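Long-range contacts in nitrogenase iron-molybdenum cofactor biosynthesis protein NifB (Methanothermobacter thermautotrophicus, PDB 7JMA), which probably carries out radical SAM-dependent carbide insertion as two [4Fe-4S] clusters are coupled into the [8Fe-9S-C] precursor of the nitrogenase cofactor: residues Leu112-Leu123 / Leu130-Thr141; Ile190-Ile198 / Ala218-Leu226. One frame throughout, in Å; residues are numbered along the deposited sequence.

How the interactions relate
Both contacts are parallel strand pairs closed by a beta-alpha-beta crossover, and both belong to the six-stranded sheet of the radical SAM fold. Interaction 1 joins strands 113-118 and 137-141 in its middle; interaction 2 joins 190-197 to 220-225, the outermost strand within the chain. Strand 137-141 lies against 190-197, with V140 N 2.8 Å from K192 O, a probable hydrogen bond. Both are partly buried, exposure gathering at the strand starts: L113 in interaction 1, I190 and S219 in interaction 2. Interaction 1 brings in the crossover helix and a side-chain amide at its edge; interaction 2 is crossed by backbone hydrogen bonds alone, with aliphatic packing on one face and two asparagines side by side on the other.

Interaction 1 (Leu112-Leu123 / Leu130-Thr141); sequences LLKCMSTNGLLL and LAELGINTVTVT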
# COMPACT_ATOMS: atom_id res chain seq x y z
N LEU A 112 1.29 19.67 -7.29
CA LEU A 112 0.55 18.43 -7.43
C LEU A 112 0.61 17.58 -6.16
O LEU A 112 1.62 17.56 -5.46
CB LEU A 112 1.07 17.61 -8.62
CG LEU A 112 1.01 18.28 -10.00
CD1 LEU A 112 1.77 17.46 -11.04
CD2 LEU A 112 -0.44 18.51 -10.43
N LEU A 113 -0.50 16.89 -5.88
CA LEU A 113 -0.50 15.92 -4.80
C LEU A 113 0.37 14.74 -5.20
O LEU A 113 0.32 14.28 -6.34
CB LEU A 113 -1.92 15.41 -4.51
CG LEU A 113 -3.14 16.34 -4.41
CD1 LEU A 113 -4.24 15.70 -3.55
CD2 LEU A 113 -2.78 17.72 -3.88
N LYS A 114 1.17 14.25 -4.27
CA LYS A 114 2.05 13.12 -4.53
C LYS A 114 1.64 11.96 -3.65
O LYS A 114 1.42 12.13 -2.45
CB LYS A 114 3.51 13.52 -4.29
CG LYS A 114 4.05 14.46 -5.37
CD LYS A 114 5.20 15.29 -4.86
CE LYS A 114 5.41 16.55 -5.70
NZ LYS A 114 4.15 17.31 -5.91
N CYS A 115 1.50 10.77 -4.25
CA CYS A 115 1.06 9.62 -3.47
C CYS A 115 1.84 8.38 -3.88
O CYS A 115 2.50 8.35 -4.92
CB CYS A 115 -0.44 9.37 -3.63
SG CYS A 115 -0.93 8.97 -5.30
N MET A 116 1.75 7.36 -3.04
CA MET A 116 2.35 6.09 -3.40
C MET A 116 1.66 4.99 -2.62
O MET A 116 1.02 5.22 -1.59
CB MET A 116 3.86 6.10 -3.15
CG MET A 116 4.27 6.14 -1.71
SD MET A 116 5.97 5.50 -1.59
CE MET A 116 6.87 6.82 -2.39
N SER A 117 1.78 3.77 -3.14
CA SER A 117 1.25 2.60 -2.47
C SER A 117 2.42 1.69 -2.14
O SER A 117 3.41 1.65 -2.88
CB SER A 117 0.21 1.86 -3.33
OG SER A 117 -0.82 2.73 -3.75
N THR A 118 2.30 0.98 -1.02
CA THR A 118 3.38 0.09 -0.60
C THR A 118 2.80 -1.01 0.28
O THR A 118 1.74 -0.84 0.89
CB THR A 118 4.46 0.88 0.14
OG1 THR A 118 5.46 -0.01 0.61
CG2 THR A 118 3.85 1.60 1.36
N ASN A 119 3.50 -2.15 0.35
CA ASN A 119 3.17 -3.10 1.40
C ASN A 119 3.64 -2.63 2.78
O ASN A 119 3.29 -3.26 3.79
CB ASN A 119 3.73 -4.48 1.04
CG ASN A 119 5.23 -4.46 0.80
OD1 ASN A 119 5.97 -3.93 1.62
ND2 ASN A 119 5.68 -5.12 -0.29
N GLY A 120 4.43 -1.56 2.87
CA GLY A 120 4.88 -1.05 4.15
C GLY A 120 6.13 -1.69 4.74
O GLY A 120 6.61 -1.22 5.78
N LEU A 121 6.69 -2.73 4.12
CA LEU A 121 7.83 -3.40 4.74
C LEU A 121 8.98 -2.43 5.00
O LEU A 121 9.63 -2.50 6.05
CB LEU A 121 8.32 -4.55 3.85
CG LEU A 121 9.49 -5.34 4.44
CD1 LEU A 121 9.13 -6.09 5.73
CD2 LEU A 121 9.98 -6.35 3.38
N LEU A 122 9.25 -1.52 4.07
CA LEU A 122 10.37 -0.59 4.19
C LEU A 122 9.97 0.75 4.79
O LEU A 122 10.79 1.68 4.79
CB LEU A 122 11.01 -0.35 2.82
CG LEU A 122 11.72 -1.60 2.31
CD1 LEU A 122 12.09 -1.44 0.85
CD2 LEU A 122 12.95 -1.83 3.17
N LEU A 123 8.73 0.88 5.26
CA LEU A 123 8.28 2.17 5.78
C LEU A 123 9.08 2.66 6.98
O LEU A 123 9.40 3.86 7.01
CB LEU A 123 6.80 2.11 6.16
CG LEU A 123 5.87 2.45 5.00
CD1 LEU A 123 4.42 2.33 5.45
CD2 LEU A 123 6.17 3.85 4.46
N LEU A 130 10.30 9.92 2.76
CA LEU A 130 9.03 10.19 2.10
C LEU A 130 8.51 11.56 2.46
O LEU A 130 8.09 12.33 1.59
CB LEU A 130 8.00 9.13 2.50
CG LEU A 130 8.31 7.75 1.94
CD1 LEU A 130 7.14 6.83 2.23
CD2 LEU A 130 8.57 7.89 0.46
N ALA A 131 8.53 11.88 3.76
CA ALA A 131 8.09 13.20 4.21
C ALA A 131 8.92 14.31 3.59
O ALA A 131 8.37 15.32 3.13
CB ALA A 131 8.17 13.26 5.74
N GLU A 132 10.24 14.14 3.57
CA GLU A 132 11.11 15.17 3.02
C GLU A 132 10.87 15.39 1.53
O GLU A 132 11.14 16.48 1.01
CB GLU A 132 12.57 14.82 3.28
CG GLU A 132 12.92 14.61 4.74
CD GLU A 132 14.42 14.47 4.98
OE1 GLU A 132 15.20 14.85 4.09
OE2 GLU A 132 14.81 13.96 6.05
N LEU A 133 10.40 14.37 0.81
CA LEU A 133 10.18 14.48 -0.63
C LEU A 133 8.78 14.97 -0.99
O LEU A 133 8.47 15.06 -2.19
CB LEU A 133 10.42 13.12 -1.29
CG LEU A 133 11.86 12.64 -1.18
CD1 LEU A 133 12.00 11.24 -1.73
CD2 LEU A 133 12.78 13.60 -1.88
N GLY A 134 7.94 15.28 -0.01
CA GLY A 134 6.66 15.88 -0.32
C GLY A 134 5.54 14.90 -0.61
O GLY A 134 4.51 15.31 -1.17
N ILE A 135 5.72 13.62 -0.28
CA ILE A 135 4.63 12.68 -0.39
C ILE A 135 3.50 13.11 0.54
O ILE A 135 3.73 13.40 1.72
CB ILE A 135 5.10 11.26 -0.05
CG1 ILE A 135 6.19 10.83 -1.03
CG2 ILE A 135 3.93 10.28 -0.20
CD1 ILE A 135 5.73 10.87 -2.43
N ASN A 136 2.29 13.17 0.00
CA ASN A 136 1.14 13.62 0.78
C ASN A 136 0.28 12.48 1.30
O ASN A 136 -0.32 12.60 2.37
CB ASN A 136 0.25 14.53 -0.07
CG ASN A 136 1.00 15.68 -0.65
OD1 ASN A 136 1.18 15.75 -1.85
ND2 ASN A 136 1.41 16.61 0.22
N THR A 137 0.19 11.39 0.54
CA THR A 137 -0.67 10.27 0.88
C THR A 137 0.05 8.97 0.55
O THR A 137 0.70 8.87 -0.48
CB THR A 137 -1.99 10.34 0.09
OG1 THR A 137 -2.61 11.61 0.30
CG2 THR A 137 -2.94 9.21 0.51
N VAL A 138 -0.05 7.99 1.45
CA VAL A 138 0.49 6.67 1.21
C VAL A 138 -0.61 5.66 1.48
O VAL A 138 -1.31 5.76 2.50
CB VAL A 138 1.71 6.37 2.09
CG1 VAL A 138 2.16 4.89 1.90
CG2 VAL A 138 2.86 7.32 1.79
N THR A 139 -0.77 4.71 0.57
CA THR A 139 -1.69 3.60 0.72
C THR A 139 -0.87 2.37 1.11
O THR A 139 0.06 1.99 0.40
CB THR A 139 -2.48 3.36 -0.57
OG1 THR A 139 -3.20 4.55 -0.90
CG2 THR A 139 -3.45 2.21 -0.40
N VAL A 140 -1.20 1.78 2.26
CA VAL A 140 -0.49 0.62 2.80
C VAL A 140 -1.43 -0.57 2.74
O VAL A 140 -2.59 -0.48 3.16
CB VAL A 140 -0.04 0.88 4.25
CG1 VAL A 140 0.77 -0.33 4.76
CG2 VAL A 140 0.79 2.17 4.36
N THR A 141 -0.96 -1.70 2.19
CA THR A 141 -1.81 -2.87 2.07
C THR A 141 -1.60 -3.73 3.31
O THR A 141 -0.51 -4.25 3.53
CB THR A 141 -1.50 -3.63 0.79
OG1 THR A 141 -1.85 -2.78 -0.32
CG2 THR A 141 -2.34 -4.91 0.71
O HOH W 1 -1.95 6.66 -2.16
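C115 beside T137, M116 beside V138, S117 beside T139 and T118 beside V140 make a parallel beta ladder, the core of a right-handed beta-alpha-beta unit in the radical SAM fold; helix 123-132 is its crossover.

Backbone bonds alternate along the ladder: M116 N gives to T137 O, T139 N to M116 O, T118 N to T139 O and T141 N to T118 O. At the start N136 extends the pairing with its side chain. K114 N donates to N136 OD1 over 2.8 Å, nearly straight at 169° and in the amide's carbonyl plane on a lone pair, while N136 N returns a bond to K114 O, also 2.8 Å. With chi1 at -55°, the amide carbon stays beside N136's own backbone N, which lets OD1 and that N face K114 together; the two bonds hold K114 by both its N-H and its carbonyl. A leucine here would probably leave K114 N without its acceptor and put an apolar branch against the backbone of L113 and K114.

The apolar packing lies on the helix side. M116 bends at chi3 (69°), bringing CE to L130 CD2 at 3.5 Å, a tight fit, while its CG runs beside V138 CG2. L123 reaches both elements: CD2 meets L130 CD1 at 3.8 Å, the side chains at about a right angle, and CD1 meets V140 CG2 tip to tip.

The other face carries C115, a ligand of a [4Fe-4S] cluster absent from this model, with T137, S117 and T139. There one water lies 2.8 Å from T139 OG1 and weakly donates to M116 O.

Interaction 2 (Ile190-Ile198 / Ala218-Leu226); sequences IVKVNSVLI and ASLMNIIPL
V193 and A218, with S195 and M221 beyond them, form the tightly packed side of this parallel strand pair, part of a beta-alpha-beta unit in the radical SAM fold. V193 CG2 lies 3.8 Å from A218 CB, and its CG1 runs near M221 CG. M221 sends CG roughly opposite its backbone N (chi1 -153°), and the chain then bends so that CE comes 3.5 Å from S195 OG; that hydroxyl is hydrogen-bonded to V142 O. Farther on, L197 CB meets I223 CG2 at 4.1 Å.

Seven backbone bonds zip the strands from S219 N-V191 O to L226 N-L197 O. I224 N to S195 O is almost linear at 176°, whereas the last is more bent. L220 N, 3.6 Å from V191 O, is buried without a partner in the model.

The opposite face is looser and partly exposed. The aliphatic part of K192 lies alongside L220, CD to CD2 at 4.1 Å. N194 and N222 point the same way with amide planes 73° apart; N194 OD1 rests 3.2 Å from N222 CB. At the exposed start, a water bridges V191 N and S219 OG.

The packed face is covered by helix 206-216, which touches S195, M221 and I223, and by helix 240-251 over L197, M221 and I223; strand 137-141 flanks 190-197 along its other edge.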
# COMPACT_ATOMS: atom_id res chain seq x y z
N ILE A 190 -1.08 11.43 4.92
CA ILE A 190 -2.36 10.74 5.03
C ILE A 190 -2.14 9.26 4.76
O ILE A 190 -1.63 8.90 3.69
CB ILE A 190 -3.38 11.32 4.05
CG1 ILE A 190 -3.62 12.81 4.32
CG2 ILE A 190 -4.68 10.51 4.08
CD1 ILE A 190 -4.33 13.48 3.17
N VAL A 191 -2.54 8.40 5.69
CA VAL A 191 -2.37 6.96 5.50
C VAL A 191 -3.72 6.35 5.17
O VAL A 191 -4.67 6.47 5.96
CB VAL A 191 -1.74 6.28 6.73
CG1 VAL A 191 -1.60 4.75 6.46
CG2 VAL A 191 -0.41 6.87 7.02
N LYS A 192 -3.79 5.71 4.01
CA LYS A 192 -4.95 4.92 3.62
C LYS A 192 -4.54 3.46 3.69
O LYS A 192 -3.43 3.11 3.29
CB LYS A 192 -5.39 5.28 2.20
CG LYS A 192 -5.68 6.78 2.04
CD LYS A 192 -6.09 7.12 0.62
CE LYS A 192 -6.50 8.59 0.50
NZ LYS A 192 -6.57 9.05 -0.93
N VAL A 193 -5.41 2.61 4.22
CA VAL A 193 -5.10 1.19 4.34
C VAL A 193 -5.99 0.42 3.37
O VAL A 193 -7.21 0.57 3.39
CB VAL A 193 -5.26 0.69 5.79
CG1 VAL A 193 -5.23 -0.84 5.86
CG2 VAL A 193 -4.14 1.27 6.66
N ASN A 194 -5.35 -0.38 2.51
CA ASN A 194 -6.05 -1.34 1.66
C ASN A 194 -6.02 -2.70 2.34
O ASN A 194 -4.97 -3.12 2.83
CB ASN A 194 -5.39 -1.44 0.28
CG ASN A 194 -5.82 -0.34 -0.67
OD1 ASN A 194 -6.53 0.59 -0.28
ND2 ASN A 194 -5.38 -0.44 -1.91
N SER A 195 -7.16 -3.37 2.37
CA SER A 195 -7.25 -4.72 2.89
C SER A 195 -8.03 -5.58 1.90
O SER A 195 -9.14 -5.21 1.51
CB SER A 195 -7.91 -4.75 4.27
OG SER A 195 -7.20 -3.90 5.17
N VAL A 196 -7.44 -6.70 1.49
CA VAL A 196 -8.11 -7.63 0.59
C VAL A 196 -9.01 -8.55 1.40
O VAL A 196 -8.55 -9.23 2.33
CB VAL A 196 -7.09 -8.42 -0.24
CG1 VAL A 196 -7.81 -9.43 -1.17
CG2 VAL A 196 -6.20 -7.47 -1.04
N LEU A 197 -10.28 -8.60 1.03
CA LEU A 197 -11.24 -9.46 1.72
C LEU A 197 -11.11 -10.87 1.14
O LEU A 197 -11.44 -11.10 -0.03
CB LEU A 197 -12.64 -8.91 1.55
CG LEU A 197 -13.77 -9.74 2.14
CD1 LEU A 197 -13.51 -9.96 3.62
CD2 LEU A 197 -15.09 -9.02 1.93
N ILE A 198 -10.63 -11.81 1.95
CA ILE A 198 -10.43 -13.19 1.51
C ILE A 198 -11.45 -14.05 2.23
O ILE A 198 -11.28 -14.36 3.42
CB ILE A 198 -9.00 -13.68 1.79
CG1 ILE A 198 -7.96 -12.78 1.13
CG2 ILE A 198 -8.84 -15.12 1.26
CD1 ILE A 198 -6.61 -12.79 1.82
N ALA A 218 -4.00 5.53 10.89
CA ALA A 218 -4.60 5.51 9.56
C ALA A 218 -5.84 6.39 9.52
O ALA A 218 -6.55 6.55 10.53
CB ALA A 218 -4.97 4.08 9.14
N SER A 219 -6.12 6.95 8.34
CA SER A 219 -7.26 7.83 8.11
C SER A 219 -8.44 7.18 7.42
O SER A 219 -9.57 7.65 7.59
CB SER A 219 -6.84 9.06 7.29
OG SER A 219 -5.96 9.90 8.02
N LEU A 220 -8.21 6.12 6.65
CA LEU A 220 -9.23 5.58 5.78
C LEU A 220 -8.87 4.14 5.50
O LEU A 220 -7.69 3.78 5.48
CB LEU A 220 -9.29 6.40 4.48
CG LEU A 220 -10.24 5.98 3.37
CD1 LEU A 220 -11.67 6.23 3.81
CD2 LEU A 220 -9.92 6.76 2.11
N MET A 221 -9.89 3.31 5.34
CA MET A 221 -9.69 1.93 4.93
C MET A 221 -10.43 1.68 3.63
O MET A 221 -11.55 2.17 3.44
CB MET A 221 -10.16 0.96 5.98
CG MET A 221 -9.44 -0.35 5.91
SD MET A 221 -9.38 -1.14 7.51
CE MET A 221 -9.96 -2.75 7.03
N ASN A 222 -9.82 0.91 2.75
CA ASN A 222 -10.42 0.52 1.48
C ASN A 222 -10.46 -0.99 1.47
O ASN A 222 -9.41 -1.64 1.44
CB ASN A 222 -9.62 1.07 0.30
CG ASN A 222 -10.30 0.84 -1.04
OD1 ASN A 222 -11.49 0.51 -1.10
ND2 ASN A 222 -9.54 1.00 -2.11
N ILE A 223 -11.66 -1.56 1.53
CA ILE A 223 -11.85 -3.01 1.46
C ILE A 223 -11.91 -3.40 -0.01
O ILE A 223 -12.78 -2.92 -0.75
CB ILE A 223 -13.11 -3.46 2.20
CG1 ILE A 223 -13.30 -2.69 3.50
CG2 ILE A 223 -13.06 -4.96 2.47
CD1 ILE A 223 -12.26 -3.03 4.54
N ILE A 224 -11.01 -4.26 -0.43
CA ILE A 224 -10.89 -4.71 -1.81
C ILE A 224 -11.29 -6.19 -1.85
O ILE A 224 -10.77 -6.97 -1.06
CB ILE A 224 -9.46 -4.53 -2.35
CG1 ILE A 224 -9.05 -3.06 -2.26
CG2 ILE A 224 -9.36 -5.04 -3.79
CD1 ILE A 224 -10.09 -2.11 -2.80
N PRO A 225 -12.21 -6.59 -2.72
CA PRO A 225 -12.55 -8.01 -2.80
C PRO A 225 -11.43 -8.79 -3.45
O PRO A 225 -10.78 -8.31 -4.38
CB PRO A 225 -13.82 -8.02 -3.66
CG PRO A 225 -13.67 -6.83 -4.54
CD PRO A 225 -12.99 -5.78 -3.68
N LEU A 226 -11.18 -9.99 -2.94
CA LEU A 226 -10.21 -10.88 -3.57
C LEU A 226 -10.63 -11.20 -4.99
O LEU A 226 -11.80 -11.50 -5.26
CB LEU A 226 -10.09 -12.18 -2.77
CG LEU A 226 -9.23 -13.24 -3.47
CD1 LEU A 226 -7.76 -12.82 -3.41
CD2 LEU A 226 -9.45 -14.63 -2.86
O HOH W 2 -3.45 9.10 8.51